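Local atomic coordinates of La-related protein 7 homolog (Schizosaccharomyces pombe, PDB entry 6TZN), a protein that binds telomerase RNA ter1 and, as a whole protein that includes this C-terminal xRRM, promotes assembly of ter1 with the catalytic subunit trt1. Residues Glu70-Ile73 with Asn74-Thr78. Numbering follows the deposited sequence.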
ATOM      1  N   GLU A  70       2.576  -1.155  10.041  1.00 19.60           N
ATOM      2  CA  GLU A  70       1.518  -1.836  10.783  1.00 21.27           C
ATOM      3  C   GLU A  70       0.194  -1.093  10.668  1.00 19.95           C
ATOM      4  O   GLU A  70      -0.869  -1.716  10.540  1.00 20.48           O
ATOM      5  CB  GLU A  70       1.925  -1.955  12.251  1.00 25.45           C
ATOM      6  CG  GLU A  70       1.008  -2.841  13.083  1.00 33.59           C
ATOM      7  CD  GLU A  70       1.472  -2.970  14.519  1.00 48.91           C
ATOM      8  OE1 GLU A  70       1.866  -1.943  15.113  1.00 52.22           O
ATOM      9  OE2 GLU A  70       1.444  -4.098  15.054  1.00 57.52           O
ATOM     10  N   THR A  71       0.237   0.241  10.724  1.00 19.11           N
ATOM     11  CA  THR A  71      -0.984   1.026  10.580  1.00 19.69           C
ATOM     12  C   THR A  71      -1.616   0.790   9.212  1.00 18.86           C
ATOM     13  O   THR A  71      -2.842   0.676   9.089  1.00 19.29           O
ATOM     14  CB  THR A  71      -0.663   2.509  10.783  1.00 21.72           C
ATOM     15  OG1 THR A  71      -0.133   2.715  12.099  1.00 25.08           O
ATOM     16  CG2 THR A  71      -1.899   3.372  10.581  1.00 23.73           C
ATOM     17  N   CYS A  72      -0.786   0.715   8.169  1.00 19.13           N
ATOM     18  CA  CYS A  72      -1.288   0.429   6.830  1.00 18.45           C
ATOM     19  C   CYS A  72      -1.986  -0.927   6.786  1.00 17.76           C
ATOM     20  O   CYS A  72      -3.096  -1.055   6.248  1.00 18.48           O
ATOM     21  CB  CYS A  72      -0.123   0.473   5.842  1.00 18.14           C
ATOM     22  SG  CYS A  72      -0.563  -0.007   4.167  1.00 20.10           S
ATOM     23  N   ILE A  73      -1.346  -1.959   7.341  1.00 18.62           N
ATOM     24  CA  ILE A  73      -1.948  -3.292   7.349  1.00 18.78           C
ATOM     25  C   ILE A  73      -3.297  -3.266   8.055  1.00 19.25           C
ATOM     26  O   ILE A  73      -4.292  -3.809   7.556  1.00 20.19           O
ATOM     27  CB  ILE A  73      -0.996  -4.314   7.996  1.00 20.47           C
ATOM     28  CG1 ILE A  73       0.324  -4.393   7.226  1.00 23.76           C
ATOM     29  CG2 ILE A  73      -1.668  -5.679   8.081  1.00 23.16           C
ATOM     30  CD1 ILE A  73       0.154  -4.692   5.778  1.00 25.16           C
ATOM     31  N   ASN A  74      -3.354  -2.623   9.226  1.00 19.62           N
ATOM     32  CA  ASN A  74      -4.603  -2.572   9.982  1.00 20.97           C
ATOM     33  C   ASN A  74      -5.678  -1.815   9.216  1.00 18.80           C
ATOM     34  O   ASN A  74      -6.854  -2.199   9.235  1.00 20.59           O
ATOM     35  CB  ASN A  74      -4.363  -1.919  11.343  1.00 23.90           C
ATOM     36  CG  ASN A  74      -3.522  -2.781  12.262  1.00 25.10           C
ATOM     37  OD1 ASN A  74      -3.417  -3.990  12.067  1.00 28.81           O
ATOM     38  ND2 ASN A  74      -2.918  -2.160  13.274  1.00 29.40           N
ATOM     39  N   ALA A  75      -5.292  -0.735   8.533  1.00 18.03           N
ATOM     40  CA  ALA A  75      -6.256   0.093   7.816  1.00 19.38           C
ATOM     41  C   ALA A  75      -6.970  -0.699   6.725  1.00 20.04           C
ATOM     42  O   ALA A  75      -8.201  -0.652   6.611  1.00 20.88           O
ATOM     43  CB  ALA A  75      -5.545   1.305   7.219  1.00 19.95           C
ATOM     44  N   PHE A  76      -6.215  -1.421   5.894  1.00 17.85           N
ATOM     45  CA  PHE A  76      -6.858  -2.169   4.820  1.00 20.17           C
ATOM     46  C   PHE A  76      -7.563  -3.424   5.309  1.00 22.46           C
ATOM     47  O   PHE A  76      -8.484  -3.901   4.637  1.00 24.29           O
ATOM     48  CB  PHE A  76      -5.868  -2.489   3.702  1.00 20.51           C
ATOM     49  CG  PHE A  76      -5.510  -1.296   2.874  1.00 19.10           C
ATOM     50  CD1 PHE A  76      -6.375  -0.835   1.892  1.00 21.73           C
ATOM     51  CD2 PHE A  76      -4.325  -0.609   3.104  1.00 19.71           C
ATOM     52  CE1 PHE A  76      -6.056   0.272   1.137  1.00 22.40           C
ATOM     53  CE2 PHE A  76      -3.995   0.499   2.351  1.00 22.91           C
ATOM     54  CZ  PHE A  76      -4.863   0.940   1.358  1.00 21.98           C
ATOM     55  N   ARG A  77      -7.171  -3.956   6.468  1.00 21.24           N
ATOM     56  CA  ARG A  77      -7.906  -5.086   7.022  1.00 23.23           C
ATOM     57  C   ARG A  77      -9.278  -4.658   7.521  1.00 24.30           C
ATOM     58  O   ARG A  77     -10.259  -5.396   7.374  1.00 28.51           O
ATOM     59  CB  ARG A  77      -7.112  -5.734   8.155  1.00 26.17           C
ATOM     60  CG  ARG A  77      -7.759  -7.007   8.675  1.00 32.64           C
ATOM     61  CD  ARG A  77      -7.077  -7.518   9.931  1.00 39.52           C
ATOM     62  NE  ARG A  77      -7.306  -6.635  11.069  1.00 43.63           N
ATOM     63  CZ  ARG A  77      -6.365  -5.881  11.629  1.00 47.31           C
ATOM     64  NH1 ARG A  77      -5.127  -5.904  11.152  1.00 48.36           N
ATOM     65  NH2 ARG A  77      -6.664  -5.106  12.663  1.00 49.65           N
ATOM     66  N   THR A  78      -9.373  -3.458   8.092  1.00 20.22           N
ATOM     67  CA  THR A  78     -10.618  -3.028   8.708  1.00 22.63           C
ATOM     68  C   THR A  78     -11.484  -2.159   7.803  1.00 21.29           C
ATOM     69  O   THR A  78     -12.684  -2.051   8.050  1.00 23.66           O
ATOM     70  CB  THR A  78     -10.348  -2.326  10.048  1.00 28.30           C
ATOM     71  OG1 THR A  78      -9.534  -1.169   9.841  1.00 29.91           O
ATOM     72  CG2 THR A  78      -9.626  -3.266  11.005  1.00 29.91           C
TER
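Glu70 and Asn74 sit one turn apart on helix 66-78, the second of the two helices that back the four-stranded antiparallel sheet of this xRRM, and their side chains run alongside each other, pointing the same way. Asn74 illustrates how a helix surface is knitted together locally. Its CB lies 3.6 Å from Glu70 O, the carbonyl that accepts Asn74 N in a nearly straight alpha-helical bond. Asn74 CG lies beside its own backbone N (chi1 -69°), which brings the amide back beside that same carbonyl oxygen, with Asn74 CG 3.3 Å from Glu70 O. At the tip the two branches part: Asn74 ND2 lies 4.0 Å from Glu70 CG, whereas Asn74 OD1 accepts a short hydrogen bond of 2.7 Å from Arg77 NH1 and lies near the guanidinium plane, at its edge. The bend at chi3 of Arg77 (69°) swings the guanidinium back to this oxygen. With an alanine in place of Asn74, the Arg77 guanidinium would probably lose this acceptor and be freer to turn. On the sheet-facing side, Cys72 and Phe76 repeat the one-turn spacing: Cys72 SG lies in the plane of the ring at its edge, 3.9 Å from Phe76 CE2, and both residues rest on Ala104 of strand 103-106. Close to the helix's end, Asn74 O takes Thr78 N and Thr78 OG1 from opposite faces of its carbonyl plane, the hydroxyl at 2.9 Å.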